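Local coordinates for TetR family transcriptional regulator (Streptomyces coelicolor, PDB 6SRN), which probably represses transcription by binding operator DNA, and responds to a furan-type bacterial hormone that controls antibiotic production, at residues Ala79-His84 against Glu139-Tyr144. Sequence-based numbering, arbitrary orientation.
Sequences AVVEEH and ELPLPY. With LUB (4-(Hydroxymethyl)-2-propylfuran-3-carboxylic acid), chain B.
Helix 73-86 of this TetR-family regulator runs past the irregular loop that leads from helix 121-131 to helix 145-161, the CA atoms coming nearest at E82 and P141, 6.8 Å apart. V81 and E82 of the helix pack against L140 and P141 of the loop; no hydrogen bond joins the two segments, and the contacts are between apolar parts of side chains. The pyrrolidine ring of P141 fills the centre of the contact. CG1 of V81, set anti to its own backbone N (chi1 175°), reaches the ring at CD, 3.7 Å away, while the other branch, CG2, touches CD2 of L140. On the more exposed flank, CG of E82 packs against CG of P141, the two side chains crossing at about a right angle.

This contact joins the helix that links the DNA-binding and ligand-binding parts of the TetR fold to one wall of the hormone pocket. NE2 of Q130, also a pocket residue, is hydrogen-bonded to O of P141, and its side chain touches V81. Farther along the loop, CB of P143 sits 3.4 Å above the plane of the Y144 ring, over its centre. The Y144 hydroxyl is hydrogen-bonded to OD1 of N190 of the second subunit. H84 turns its ring edge to ligand C12, and its ND1 donates almost straight (171°) to a lone pair of V81 O, fixing the ring's rotation. Backbone N of Y144 donates to the ligand carboxylate at O10, 2.9 Å away.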
# COMPACT_ATOMS: atom_id res chain seq x y z
N ALA A 79 -5.06 20.56 3.17
CA ALA A 79 -6.48 20.58 3.54
C ALA A 79 -7.25 19.37 2.97
O ALA A 79 -8.12 18.85 3.61
CB ALA A 79 -7.12 21.87 3.09
N VAL A 80 -6.93 18.98 1.74
CA VAL A 80 -7.55 17.82 1.12
C VAL A 80 -7.23 16.57 1.93
O VAL A 80 -8.11 15.81 2.29
CB VAL A 80 -7.07 17.65 -0.34
CG1 VAL A 80 -7.49 16.29 -0.91
CG2 VAL A 80 -7.63 18.78 -1.19
N VAL A 81 -5.96 16.34 2.24
CA VAL A 81 -5.60 15.14 3.02
C VAL A 81 -6.25 15.16 4.40
O VAL A 81 -6.82 14.18 4.87
CB VAL A 81 -4.07 14.99 3.12
CG1 VAL A 81 -3.71 13.83 4.02
CG2 VAL A 81 -3.49 14.77 1.76
N GLU A 82 -6.19 16.30 5.07
CA GLU A 82 -6.81 16.39 6.41
C GLU A 82 -8.31 16.09 6.33
O GLU A 82 -8.87 15.40 7.20
CB GLU A 82 -6.61 17.78 7.04
CG GLU A 82 -5.25 18.08 7.51
CD GLU A 82 -5.25 19.50 8.08
OE1 GLU A 82 -6.02 20.40 7.65
OE2 GLU A 82 -4.52 19.69 9.01
N GLU A 83 -8.99 16.58 5.31
CA GLU A 83 -10.41 16.38 5.22
C GLU A 83 -10.74 14.91 5.01
O GLU A 83 -11.72 14.41 5.55
CB GLU A 83 -10.96 17.23 4.08
CG GLU A 83 -12.37 16.91 3.67
CD GLU A 83 -13.33 16.91 4.82
OE1 GLU A 83 -13.14 17.72 5.75
OE2 GLU A 83 -14.30 16.10 4.77
N HIS A 84 -9.93 14.23 4.20
CA HIS A 84 -10.25 12.81 3.90
C HIS A 84 -10.07 11.94 5.14
O HIS A 84 -10.62 10.83 5.18
CB HIS A 84 -9.49 12.37 2.63
CG HIS A 84 -8.34 11.42 2.82
ND1 HIS A 84 -7.16 11.76 3.44
CD2 HIS A 84 -8.16 10.17 2.36
CE1 HIS A 84 -6.32 10.75 3.39
NE2 HIS A 84 -6.89 9.77 2.72
N GLU A 139 4.11 19.61 4.31
CA GLU A 139 4.01 18.84 5.55
C GLU A 139 2.59 18.18 5.61
O GLU A 139 1.71 18.73 6.21
CB GLU A 139 4.33 19.62 6.82
CG GLU A 139 5.50 18.94 7.61
CD GLU A 139 5.60 19.26 9.10
OE1 GLU A 139 5.00 20.24 9.53
OE2 GLU A 139 6.29 18.47 9.81
N LEU A 140 2.36 17.03 4.96
CA LEU A 140 1.06 16.38 5.02
C LEU A 140 0.95 15.61 6.32
O LEU A 140 1.99 15.21 6.90
CB LEU A 140 0.86 15.43 3.83
CG LEU A 140 1.00 15.95 2.41
CD1 LEU A 140 0.81 14.78 1.45
CD2 LEU A 140 0.03 17.07 2.04
N PRO A 141 -0.26 15.39 6.82
CA PRO A 141 -0.47 14.55 8.03
C PRO A 141 0.18 13.16 7.85
O PRO A 141 0.20 12.58 6.75
CB PRO A 141 -1.98 14.49 8.17
CG PRO A 141 -2.57 15.54 7.29
CD PRO A 141 -1.54 15.80 6.21
N LEU A 142 0.65 12.58 8.95
CA LEU A 142 1.13 11.21 8.88
C LEU A 142 -0.01 10.31 8.41
O LEU A 142 -1.14 10.41 8.94
CB LEU A 142 1.60 10.72 10.26
CG LEU A 142 3.01 11.16 10.70
CD1 LEU A 142 3.20 10.75 12.15
CD2 LEU A 142 4.16 10.60 9.88
N PRO A 143 0.29 9.42 7.45
CA PRO A 143 -0.72 8.40 7.10
C PRO A 143 -0.95 7.35 8.18
O PRO A 143 -0.12 7.18 9.11
CB PRO A 143 -0.14 7.79 5.84
CG PRO A 143 1.35 7.87 6.07
CD PRO A 143 1.54 9.20 6.69
N TYR A 144 -2.07 6.68 8.08
CA TYR A 144 -2.42 5.42 8.80
C TYR A 144 -2.78 5.63 10.26
O TYR A 144 -3.64 4.89 10.80
CB TYR A 144 -1.31 4.34 8.67
CG TYR A 144 -0.75 4.26 7.26
CD1 TYR A 144 -1.58 4.00 6.15
CD2 TYR A 144 0.59 4.52 6.99
CE1 TYR A 144 -1.07 4.01 4.88
CE2 TYR A 144 1.09 4.51 5.72
CZ TYR A 144 0.25 4.29 4.65
OH TYR A 144 0.76 4.34 3.38
C2 LUB B . -5.96 4.33 4.24
C4 LUB B . -4.79 5.85 3.09
C5 LUB B . -5.42 5.08 2.20
C6 LUB B . -6.42 3.32 5.21
O11 LUB B . -5.07 5.53 6.72
C9 LUB B . -4.57 5.93 5.65
O10 LUB B . -3.62 6.81 5.63
C3 LUB B . -5.01 5.40 4.37
C12 LUB B . -4.06 7.11 2.63
O13 LUB B . -2.72 7.09 3.17
O1 LUB B . -6.07 4.03 2.87
C7 LUB B . -7.93 3.51 5.39
C8 LUB B . -8.51 2.57 6.42